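Long-range contacts in beta-galactosidase (Marinomonas sp. ef1, PDB 6Y2K), which probably hydrolyses terminal beta-galactosyl residues from beta-galactosides such as lactose, as a cold-active hexameric GH42 enzyme: residues Val134-Cys145 with Arg237-Phe247; Tyr605-Arg613 with Phe622-Phe631. All coordinates share one frame; numbering follows the deposited sequence.

Contact 1. Residues Val134-Cys145 with Arg237-Phe247; sequences VASWQTDNEYGC and RDLVHNYMGFF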
loop_
_atom_site.group_PDB
_atom_site.type_symbol
_atom_site.label_atom_id
_atom_site.label_comp_id
_atom_site.label_asym_id
_atom_site.label_seq_id
_atom_site.Cartn_x
_atom_site.Cartn_y
_atom_site.Cartn_z
ATOM N N VAL A 134 57.331 -1.037 -25.419
ATOM C CA VAL A 134 56.836 -1.420 -24.093
ATOM C C VAL A 134 57.116 -0.312 -23.084
ATOM O O VAL A 134 58.268 -0.052 -22.740
ATOM C CB VAL A 134 57.429 -2.766 -23.629
ATOM C CG1 VAL A 134 56.959 -3.124 -22.219
ATOM C CG2 VAL A 134 57.048 -3.870 -24.604
ATOM N N ALA A 135 56.047 0.344 -22.628
ATOM C CA ALA A 135 56.138 1.420 -21.646
ATOM C C ALA A 135 55.855 0.948 -20.223
ATOM O O ALA A 135 56.259 1.605 -19.258
ATOM C CB ALA A 135 55.178 2.533 -22.027
ATOM N N SER A 136 55.190 -0.202 -20.095
ATOM C CA SER A 136 54.640 -0.650 -18.826
ATOM C C SER A 136 54.378 -2.150 -18.842
ATOM O O SER A 136 54.190 -2.732 -19.914
ATOM C CB SER A 136 53.328 0.108 -18.580
ATOM O OG SER A 136 52.610 -0.414 -17.479
ATOM N N TRP A 137 54.348 -2.768 -17.658
ATOM C CA TRP A 137 53.932 -4.166 -17.522
ATOM C C TRP A 137 52.788 -4.291 -16.534
ATOM O O TRP A 137 52.852 -3.707 -15.453
ATOM C CB TRP A 137 55.079 -5.041 -17.009
ATOM C CG TRP A 137 56.239 -5.225 -17.943
ATOM C CD1 TRP A 137 57.270 -4.358 -18.144
ATOM C CD2 TRP A 137 56.503 -6.361 -18.765
ATOM N NE1 TRP A 137 58.153 -4.878 -19.049
ATOM C CE2 TRP A 137 57.713 -6.112 -19.442
ATOM C CE3 TRP A 137 55.840 -7.577 -18.986
ATOM C CZ2 TRP A 137 58.279 -7.033 -20.334
ATOM C CZ3 TRP A 137 56.401 -8.495 -19.872
ATOM C CH2 TRP A 137 57.604 -8.215 -20.540
ATOM N N GLN A 138 51.763 -5.065 -16.899
ATOM C CA GLN A 138 50.725 -5.509 -15.954
ATOM C C GLN A 138 51.074 -6.915 -15.490
ATOM O O GLN A 138 51.209 -7.821 -16.319
ATOM C CB GLN A 138 49.338 -5.533 -16.613
ATOM C CG GLN A 138 48.227 -6.059 -15.696
ATOM C CD GLN A 138 46.883 -6.144 -16.383
ATOM O OE1 GLN A 138 46.255 -5.124 -16.634
ATOM N NE2 GLN A 138 46.432 -7.362 -16.685
ATOM N N THR A 139 51.215 -7.111 -14.181
ATOM C CA THR A 139 51.415 -8.454 -13.630
ATOM C C THR A 139 50.088 -9.211 -13.596
ATOM O O THR A 139 49.119 -8.721 -13.037
ATOM C CB THR A 139 51.994 -8.410 -12.212
ATOM O OG1 THR A 139 51.202 -7.538 -11.395
ATOM C CG2 THR A 139 53.437 -7.914 -12.248
ATOM N N ASP A 140 50.038 -10.387 -14.215
ATOM C CA ASP A 140 48.885 -11.282 -14.090
ATOM C C ASP A 140 47.615 -10.533 -14.606
ATOM O O ASP A 140 47.695 -9.783 -15.602
ATOM C CB ASP A 140 48.809 -11.767 -12.623
ATOM C CG ASP A 140 47.991 -13.050 -12.425
ATOM O OD1 ASP A 140 46.752 -12.926 -12.218
ATOM O OD2 ASP A 140 48.587 -14.156 -12.387
ATOM N N ASN A 141 46.461 -10.751 -13.975
ATOM C CA ASN A 141 45.213 -10.084 -14.345
ATOM C C ASN A 141 44.181 -10.288 -13.234
ATOM O O ASN A 141 43.711 -11.404 -13.029
ATOM C CB ASN A 141 44.647 -10.628 -15.662
ATOM C CG ASN A 141 43.468 -9.806 -16.161
ATOM O OD1 ASN A 141 43.646 -8.701 -16.710
ATOM N ND2 ASN A 141 42.255 -10.325 -15.956
ATOM N N GLU A 142 43.857 -9.212 -12.521
ATOM C CA GLU A 142 42.795 -9.201 -11.513
ATOM C C GLU A 142 42.982 -10.296 -10.467
ATOM O O GLU A 142 42.171 -11.218 -10.346
ATOM C CB GLU A 142 41.400 -9.296 -12.167
ATOM C CG GLU A 142 40.987 -8.075 -12.991
ATOM C CD GLU A 142 39.512 -8.102 -13.388
ATOM O OE1 GLU A 142 38.982 -9.205 -13.633
ATOM O OE2 GLU A 142 38.872 -7.022 -13.452
ATOM N N TYR A 143 44.072 -10.178 -9.714
ATOM C CA TYR A 143 44.328 -11.027 -8.562
ATOM C C TYR A 143 43.062 -11.087 -7.734
ATOM O O TYR A 143 42.471 -10.044 -7.445
ATOM C CB TYR A 143 45.428 -10.446 -7.655
ATOM C CG TYR A 143 46.846 -10.427 -8.194
ATOM C CD1 TYR A 143 47.374 -11.506 -8.895
ATOM C CD2 TYR A 143 47.682 -9.345 -7.939
ATOM C CE1 TYR A 143 48.689 -11.492 -9.358
ATOM C CE2 TYR A 143 48.993 -9.320 -8.401
ATOM C CZ TYR A 143 49.494 -10.393 -9.105
ATOM O OH TYR A 143 50.801 -10.364 -9.560
ATOM N N GLY A 144 42.651 -12.298 -7.364
ATOM C CA GLY A 144 41.518 -12.486 -6.463
ATOM C C GLY A 144 40.164 -12.615 -7.145
ATOM O O GLY A 144 39.220 -13.088 -6.504
ATOM N N CYS A 145 40.049 -12.252 -8.431
ATOM C CA CYS A 145 38.743 -12.293 -9.111
ATOM C C CYS A 145 38.143 -13.689 -8.978
ATOM O O CYS A 145 38.867 -14.693 -8.985
ATOM C CB CYS A 145 38.833 -11.905 -10.592
ATOM S SG CYS A 145 37.227 -11.460 -11.317
ATOM N N ARG A 237 60.292 0.878 -16.906
ATOM C CA ARG A 237 58.890 0.588 -17.247
ATOM C C ARG A 237 58.004 0.666 -15.990
ATOM O O ARG A 237 58.406 0.197 -14.928
ATOM C CB ARG A 237 58.757 -0.796 -17.893
ATOM C CG ARG A 237 59.050 -0.827 -19.383
ATOM C CD ARG A 237 60.483 -0.436 -19.739
ATOM N NE ARG A 237 60.691 -0.486 -21.186
ATOM C CZ ARG A 237 61.850 -0.247 -21.799
ATOM N NH1 ARG A 237 61.919 -0.319 -23.124
ATOM N NH2 ARG A 237 62.946 0.048 -21.100
ATOM N N ASP A 238 56.815 1.258 -16.123
ATOM C CA ASP A 238 55.851 1.313 -15.022
ATOM C C ASP A 238 55.263 -0.069 -14.769
ATOM O O ASP A 238 54.710 -0.679 -15.679
ATOM C CB ASP A 238 54.699 2.272 -15.334
ATOM C CG ASP A 238 55.118 3.729 -15.329
ATOM O OD1 ASP A 238 55.957 4.127 -14.502
ATOM O OD2 ASP A 238 54.551 4.492 -16.123
ATOM N N LEU A 239 55.404 -0.563 -13.545
ATOM C CA LEU A 239 54.804 -1.843 -13.156
ATOM C C LEU A 239 53.473 -1.551 -12.474
ATOM O O LEU A 239 53.397 -0.719 -11.562
ATOM C CB LEU A 239 55.749 -2.620 -12.243
ATOM C CG LEU A 239 57.187 -2.780 -12.778
ATOM C CD1 LEU A 239 58.014 -3.631 -11.840
ATOM C CD2 LEU A 239 57.186 -3.383 -14.176
ATOM N N VAL A 240 52.433 -2.240 -12.935
ATOM C CA VAL A 240 51.057 -1.963 -12.542
ATOM C C VAL A 240 50.314 -3.282 -12.363
ATOM O O VAL A 240 50.686 -4.299 -12.961
ATOM C CB VAL A 240 50.364 -1.053 -13.601
ATOM C CG1 VAL A 240 50.280 -1.712 -14.968
ATOM C CG2 VAL A 240 48.979 -0.598 -13.151
ATOM N N HIS A 241 49.292 -3.265 -11.511
ATOM C CA HIS A 241 48.307 -4.330 -11.471
ATOM C C HIS A 241 46.899 -3.742 -11.599
ATOM O O HIS A 241 46.672 -2.570 -11.257
ATOM C CB HIS A 241 48.429 -5.187 -10.207
ATOM C CG HIS A 241 47.536 -6.383 -10.249
ATOM N ND1 HIS A 241 47.801 -7.470 -11.053
ATOM C CD2 HIS A 241 46.325 -6.615 -9.689
ATOM C CE1 HIS A 241 46.812 -8.338 -10.954
ATOM N NE2 HIS A 241 45.902 -7.843 -10.135
ATOM N N ASN A 242 45.972 -4.546 -12.129
ATOM C CA ASN A 242 44.585 -4.115 -12.339
ATOM C C ASN A 242 43.657 -4.666 -11.242
ATOM O O ASN A 242 43.311 -5.843 -11.233
ATOM C CB ASN A 242 44.091 -4.423 -13.772
ATOM C CG ASN A 242 44.152 -5.901 -14.142
ATOM O OD1 ASN A 242 44.999 -6.656 -13.659
ATOM N ND2 ASN A 242 43.244 -6.316 -15.023
ATOM N N TYR A 243 43.287 -3.780 -10.316
ATOM C CA TYR A 243 42.408 -4.088 -9.188
ATOM C C TYR A 243 40.941 -3.934 -9.591
ATOM O O TYR A 243 40.632 -3.499 -10.707
ATOM C CB TYR A 243 42.727 -3.172 -8.004
ATOM C CG TYR A 243 44.190 -3.149 -7.622
ATOM C CD1 TYR A 243 44.854 -4.322 -7.279
ATOM C CD2 TYR A 243 44.907 -1.949 -7.582
ATOM C CE1 TYR A 243 46.199 -4.310 -6.916
ATOM C CE2 TYR A 243 46.253 -1.925 -7.215
ATOM C CZ TYR A 243 46.898 -3.109 -6.885
ATOM O OH TYR A 243 48.239 -3.093 -6.519
ATOM N N MET A 244 40.039 -4.292 -8.680
ATOM C CA MET A 244 38.614 -4.386 -9.000
ATOM C C MET A 244 37.749 -3.544 -8.078
ATOM O O MET A 244 38.180 -3.137 -6.999
ATOM C CB MET A 244 38.165 -5.841 -8.927
ATOM C CG MET A 244 38.859 -6.744 -9.935
ATOM S SD MET A 244 38.516 -8.488 -9.668
ATOM C CE MET A 244 39.495 -8.823 -8.206
ATOM N N GLY A 245 36.525 -3.284 -8.529
ATOM C CA GLY A 245 35.501 -2.680 -7.686
ATOM C C GLY A 245 34.968 -3.710 -6.701
ATOM O O GLY A 245 34.773 -4.866 -7.060
ATOM N N PHE A 246 34.761 -3.304 -5.454
ATOM C CA PHE A 246 33.953 -4.072 -4.491
ATOM C C PHE A 246 34.629 -5.402 -4.191
ATOM O O PHE A 246 34.006 -6.465 -4.251
ATOM C CB PHE A 246 32.504 -4.231 -5.010
ATOM C CG PHE A 246 31.898 -2.929 -5.440
ATOM C CD1 PHE A 246 31.321 -2.080 -4.501
ATOM C CD2 PHE A 246 31.978 -2.508 -6.763
ATOM C CE1 PHE A 246 30.796 -0.856 -4.880
ATOM C CE2 PHE A 246 31.475 -1.277 -7.142
ATOM C CZ PHE A 246 30.872 -0.454 -6.200
ATOM N N PHE A 247 35.926 -5.318 -3.891
ATOM C CA PHE A 247 36.765 -6.499 -3.677
ATOM C C PHE A 247 37.818 -6.225 -2.610
ATOM O O PHE A 247 38.663 -5.340 -2.768
ATOM C CB PHE A 247 37.437 -6.971 -4.975
ATOM C CG PHE A 247 38.031 -8.333 -4.845
ATOM C CD1 PHE A 247 37.235 -9.462 -4.995
ATOM C CD2 PHE A 247 39.358 -8.490 -4.459
ATOM C CE1 PHE A 247 37.769 -10.727 -4.814
ATOM C CE2 PHE A 247 39.901 -9.748 -4.282
ATOM C CZ PHE A 247 39.104 -10.871 -4.451
HETATM O O HOH W 1 43.058 -7.415 -8.176
#

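Contact 2. Residues Tyr605-Arg613 with Phe622-Phe631; sequences YLPKGVRVR and FNYSSNTVVF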
loop_
_atom_site.group_PDB
_atom_site.type_symbol
_atom_site.label_atom_id
_atom_site.label_comp_id
_atom_site.label_asym_id
_atom_site.label_seq_id
_atom_site.Cartn_x
_atom_site.Cartn_y
_atom_site.Cartn_z
ATOM N N TYR A 605 25.299 21.355 -0.059
ATOM C CA TYR A 605 24.379 20.257 -0.327
ATOM C C TYR A 605 24.030 20.299 -1.809
ATOM O O TYR A 605 23.159 21.071 -2.230
ATOM C CB TYR A 605 23.106 20.356 0.525
ATOM C CG TYR A 605 23.254 19.922 1.972
ATOM C CD1 TYR A 605 23.947 20.710 2.895
ATOM C CD2 TYR A 605 22.672 18.739 2.429
ATOM C CE1 TYR A 605 24.069 20.325 4.233
ATOM C CE2 TYR A 605 22.792 18.340 3.763
ATOM C CZ TYR A 605 23.494 19.133 4.660
ATOM O OH TYR A 605 23.607 18.739 5.984
ATOM N N LEU A 606 24.731 19.491 -2.601
ATOM C CA LEU A 606 24.521 19.455 -4.047
ATOM C C LEU A 606 23.142 18.898 -4.386
ATOM O O LEU A 606 22.566 18.155 -3.580
ATOM C CB LEU A 606 25.592 18.595 -4.738
ATOM C CG LEU A 606 27.032 19.132 -4.721
ATOM C CD1 LEU A 606 28.003 18.026 -5.115
ATOM C CD2 LEU A 606 27.188 20.321 -5.650
ATOM N N PRO A 607 22.611 19.238 -5.584
ATOM C CA PRO A 607 21.375 18.606 -6.060
ATOM C C PRO A 607 21.516 17.088 -6.164
ATOM O O PRO A 607 22.643 16.581 -6.267
ATOM C CB PRO A 607 21.163 19.225 -7.451
ATOM C CG PRO A 607 21.983 20.474 -7.473
ATOM C CD PRO A 607 23.128 20.236 -6.545
ATOM N N LYS A 608 20.389 16.379 -6.127
ATOM C CA LYS A 608 20.386 14.924 -6.202
ATOM C C LYS A 608 21.025 14.447 -7.498
ATOM O O LYS A 608 20.679 14.934 -8.579
ATOM C CB LYS A 608 18.966 14.358 -6.140
ATOM C CG LYS A 608 18.288 14.470 -4.784
ATOM C CD LYS A 608 16.998 13.648 -4.767
ATOM C CE LYS A 608 16.197 13.887 -3.494
ATOM N NZ LYS A 608 16.789 13.220 -2.295
ATOM N N GLY A 609 21.958 13.500 -7.375
ATOM C CA GLY A 609 22.652 12.936 -8.527
ATOM C C GLY A 609 23.829 13.744 -9.052
ATOM O O GLY A 609 24.463 13.336 -10.023
ATOM N N VAL A 610 24.132 14.875 -8.416
ATOM C CA VAL A 610 25.219 15.757 -8.844
ATOM C C VAL A 610 26.443 15.543 -7.950
ATOM O O VAL A 610 26.320 15.268 -6.758
ATOM C CB VAL A 610 24.771 17.242 -8.844
ATOM C CG1 VAL A 610 25.939 18.188 -9.118
ATOM C CG2 VAL A 610 23.681 17.454 -9.884
ATOM N N ARG A 611 27.620 15.622 -8.561
ATOM C CA ARG A 611 28.885 15.469 -7.870
ATOM C C ARG A 611 29.858 16.479 -8.448
ATOM O O ARG A 611 29.712 16.892 -9.601
ATOM C CB ARG A 611 29.435 14.054 -8.058
ATOM C CG ARG A 611 28.595 12.942 -7.428
ATOM C CD ARG A 611 28.702 13.003 -5.913
ATOM N NE ARG A 611 28.080 11.865 -5.253
ATOM C CZ ARG A 611 26.780 11.751 -4.975
ATOM N NH1 ARG A 611 25.902 12.695 -5.320
ATOM N NH2 ARG A 611 26.344 10.662 -4.358
ATOM N N VAL A 612 30.836 16.860 -7.628
ATOM C CA VAL A 612 31.870 17.826 -7.986
ATOM C C VAL A 612 33.208 17.355 -7.409
ATOM O O VAL A 612 33.265 16.710 -6.353
ATOM C CB VAL A 612 31.531 19.240 -7.459
ATOM C CG1 VAL A 612 32.663 20.228 -7.725
ATOM C CG2 VAL A 612 30.274 19.762 -8.118
ATOM N N ARG A 613 34.282 17.658 -8.122
ATOM C CA ARG A 613 35.631 17.436 -7.607
ATOM C C ARG A 613 36.574 18.471 -8.224
ATOM O O ARG A 613 36.335 18.932 -9.342
ATOM C CB ARG A 613 36.111 16.003 -7.897
ATOM C CG ARG A 613 37.275 15.595 -7.017
ATOM C CD ARG A 613 37.677 14.131 -7.146
ATOM N NE ARG A 613 38.548 13.781 -6.031
ATOM C CZ ARG A 613 39.830 14.129 -5.902
ATOM N NH1 ARG A 613 40.485 13.780 -4.795
ATOM N NH2 ARG A 613 40.474 14.814 -6.855
ATOM N N PHE A 622 29.464 16.838 -12.486
ATOM C CA PHE A 622 28.855 15.631 -13.057
ATOM C C PHE A 622 27.385 15.516 -12.665
ATOM O O PHE A 622 27.019 15.817 -11.531
ATOM C CB PHE A 622 29.592 14.385 -12.543
ATOM C CG PHE A 622 31.063 14.419 -12.809
ATOM C CD1 PHE A 622 31.561 14.018 -14.037
ATOM C CD2 PHE A 622 31.947 14.905 -11.847
ATOM C CE1 PHE A 622 32.920 14.083 -14.299
ATOM C CE2 PHE A 622 33.301 14.969 -12.105
ATOM C CZ PHE A 622 33.788 14.553 -13.330
ATOM N N ASN A 623 26.549 15.066 -13.596
ATOM C CA ASN A 623 25.133 14.839 -13.315
ATOM C C ASN A 623 24.799 13.395 -13.670
ATOM O O ASN A 623 24.690 13.054 -14.842
ATOM C CB ASN A 623 24.262 15.816 -14.115
ATOM C CG ASN A 623 22.771 15.680 -13.817
ATOM O OD1 ASN A 623 22.352 14.925 -12.935
ATOM N ND2 ASN A 623 21.961 16.431 -14.557
ATOM N N TYR A 624 24.633 12.570 -12.637
ATOM C CA TYR A 624 24.238 11.168 -12.772
ATOM C C TYR A 624 22.710 10.955 -12.802
ATOM O O TYR A 624 22.264 9.829 -12.992
ATOM C CB TYR A 624 24.851 10.332 -11.624
ATOM C CG TYR A 624 26.372 10.285 -11.613
ATOM C CD1 TYR A 624 27.117 11.324 -11.052
ATOM C CD2 TYR A 624 27.065 9.202 -12.150
ATOM C CE1 TYR A 624 28.498 11.292 -11.037
ATOM C CE2 TYR A 624 28.455 9.159 -12.138
ATOM C CZ TYR A 624 29.168 10.213 -11.581
ATOM O OH TYR A 624 30.544 10.215 -11.563
ATOM N N SER A 625 21.919 12.015 -12.601
ATOM C CA SER A 625 20.456 11.930 -12.632
ATOM C C SER A 625 19.952 11.911 -14.077
ATOM O O SER A 625 20.732 12.113 -15.011
ATOM C CB SER A 625 19.824 13.113 -11.879
ATOM O OG SER A 625 19.825 14.308 -12.653
ATOM N N SER A 626 18.640 11.696 -14.228
ATOM C CA SER A 626 17.979 11.649 -15.538
ATOM C C SER A 626 17.418 13.007 -15.991
ATOM O O SER A 626 16.771 13.093 -17.030
ATOM C CB SER A 626 16.853 10.604 -15.516
ATOM O OG SER A 626 15.930 10.875 -14.477
ATOM N N ASN A 627 17.665 14.075 -15.234
ATOM C CA ASN A 627 17.171 15.399 -15.646
ATOM C C ASN A 627 18.203 16.505 -15.523
ATOM O O ASN A 627 19.187 16.384 -14.793
ATOM C CB ASN A 627 15.911 15.765 -14.871
ATOM C CG ASN A 627 14.721 14.903 -15.263
ATOM O OD1 ASN A 627 14.181 15.029 -16.368
ATOM N ND2 ASN A 627 14.321 14.014 -14.373
ATOM N N THR A 628 17.945 17.586 -16.250
ATOM C CA THR A 628 18.832 18.730 -16.306
ATOM C C THR A 628 18.803 19.450 -14.963
ATOM O O THR A 628 17.744 19.620 -14.370
ATOM C CB THR A 628 18.423 19.688 -17.443
ATOM O OG1 THR A 628 18.445 18.973 -18.687
ATOM C CG2 THR A 628 19.384 20.882 -17.535
ATOM N N VAL A 629 19.970 19.825 -14.462
ATOM C CA VAL A 629 20.068 20.579 -13.214
ATOM C C VAL A 629 21.144 21.633 -13.369
ATOM O O VAL A 629 22.104 21.446 -14.109
ATOM C CB VAL A 629 20.380 19.692 -11.985
ATOM C CG1 VAL A 629 19.297 18.648 -11.781
ATOM C CG2 VAL A 629 21.725 19.009 -12.117
ATOM N N VAL A 630 20.980 22.731 -12.649
ATOM C CA VAL A 630 21.889 23.851 -12.736
ATOM C C VAL A 630 22.975 23.700 -11.677
ATOM O O VAL A 630 22.691 23.471 -10.492
ATOM C CB VAL A 630 21.116 25.182 -12.614
ATOM C CG1 VAL A 630 22.061 26.371 -12.528
ATOM C CG2 VAL A 630 20.179 25.323 -13.811
ATOM N N PHE A 631 24.227 23.775 -12.129
ATOM C CA PHE A 631 25.377 23.898 -11.235
ATOM C C PHE A 631 26.238 25.061 -11.719
ATOM O O PHE A 631 26.697 25.069 -12.857
ATOM C CB PHE A 631 26.214 22.609 -11.182
ATOM C CG PHE A 631 27.483 22.763 -10.396
ATOM C CD1 PHE A 631 27.454 22.759 -9.013
ATOM C CD2 PHE A 631 28.703 22.986 -11.042
ATOM C CE1 PHE A 631 28.614 22.942 -8.276
ATOM C CE2 PHE A 631 29.864 23.166 -10.315
ATOM C CZ PHE A 631 29.823 23.145 -8.931
#

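Contact 1. Residues Val134-Cys145 with Arg237-Phe247
Placing CG opposite the backbone N (chi1 -173°) brings the His241 ring up to Thr139 and Tyr143, while Asn242, with CG between its backbone N and carbonyl carbon (chi1 59°), directs its amide at Asn141 and Glu142. The two segments contain the fourth and fifth parallel strands of the TIM barrel and the loops after them. His241 is gripped in its ring plane at both nitrogens: ND1 donates to Thr139 O (2.7 Å), and NE2 accepts from Tyr143 N (3.0 Å) along a nearly straight bond, a pattern that would favour the proton on ND1. The Tyr143 ring lies over one face of the imidazole in an offset stack, planes 10° apart; its hydroxyl and that of Thr139 both bond to Asn223. Asn242 OD1 receives Glu142 N from above the carbonyl plane (3.0 Å), and its ND2 donates to Asn141 OD1 (2.9 Å), again well out of the acceptor's plane. The Gln138 amide stacks on that of Asn242 and donates through NE2 to Asp140 O (2.9 Å). These bonds hold the loop at Asn141-Glu142, which matches the Asn-Glu pair of clan GH-A; Glu142 is probably the acid/base, with Glu314 beside Asn141. The Met244 side chain crosses that of Glu142 at about a right angle, CG nearest OE2, and SD meets Cys145 CB (3.6 Å). At the other end of the strands Arg237 bends back so that NE reaches Val134 O (2.9 Å). Asp238 O is held from opposite faces of its carbonyl plane, by Trp137 N and by Ser136 OG at 2.8 Å.

Contact 2. Residues Tyr605-Arg613 with Phe622-Phe631
Val612 sets CG2 over one face of the Phe631 ring in a CH-pi contact, 3.5 Å from CZ, while Leu606 CD2 comes to CE1 of the same ring obliquely. Val612 and Val610 lie on strand 610-615 of a beta hairpin and meet Phe631 and Val629 from the chain beyond it; Val610 CG2 presses on Val629 CG2 at 3.4 Å, tighter than usual for two methyls. Within the hairpin, strands 610-615 and 618-623 pair antiparallel: Arg611 N donates to Phe622 O (3.0 Å) and Phe622 N to Arg611 O (2.9 Å). Gly609, in the type II turn from Pro607 to Val610, accepts Tyr624 N through its O (2.7 Å), and the Tyr624 ring turns an edge to that oxygen. Outward from the strand pair, the Phe622 ring rests on helix 333-343, the Tyr624 hydroxyl bonds to Glu340, and Arg611 forms a salt bridge with Asp293. Gly565 of a neighbouring subunit packs on Val630. An Asx turn shapes the chain leaving the hairpin: with CG opposite its backbone N (chi1 -177°), Asn623 brings OD1 to Ser625, accepting N from above its carbonyl plane and OG in that plane, the latter at 2.6 Å.

How the contacts relate
Contact 1 belongs to the catalytic barrel and contact 2 to the C-terminal beta region, a hairpin of the four-stranded antiparallel sheet and the short strand 629-630. Their centres lie 32 Å apart, and the nearest atoms are about 12 Å from one another. The barrel nevertheless spans the gap: side chains of residues 134-145 reach strand 310-315 through Met313 and Glu314, and the helix that follows this strand, 333-343, carries Leu336 and Glu340, which contact residues 622-631. A glycerol, probably from the crystallisation liquor, hydrogen-bonds to Glu142 OE1 in what is probably the active-site pocket. No other subunit touches contact 1, whereas contact 2 meets two, including Asn627 packed on Asn627 of a third subunit.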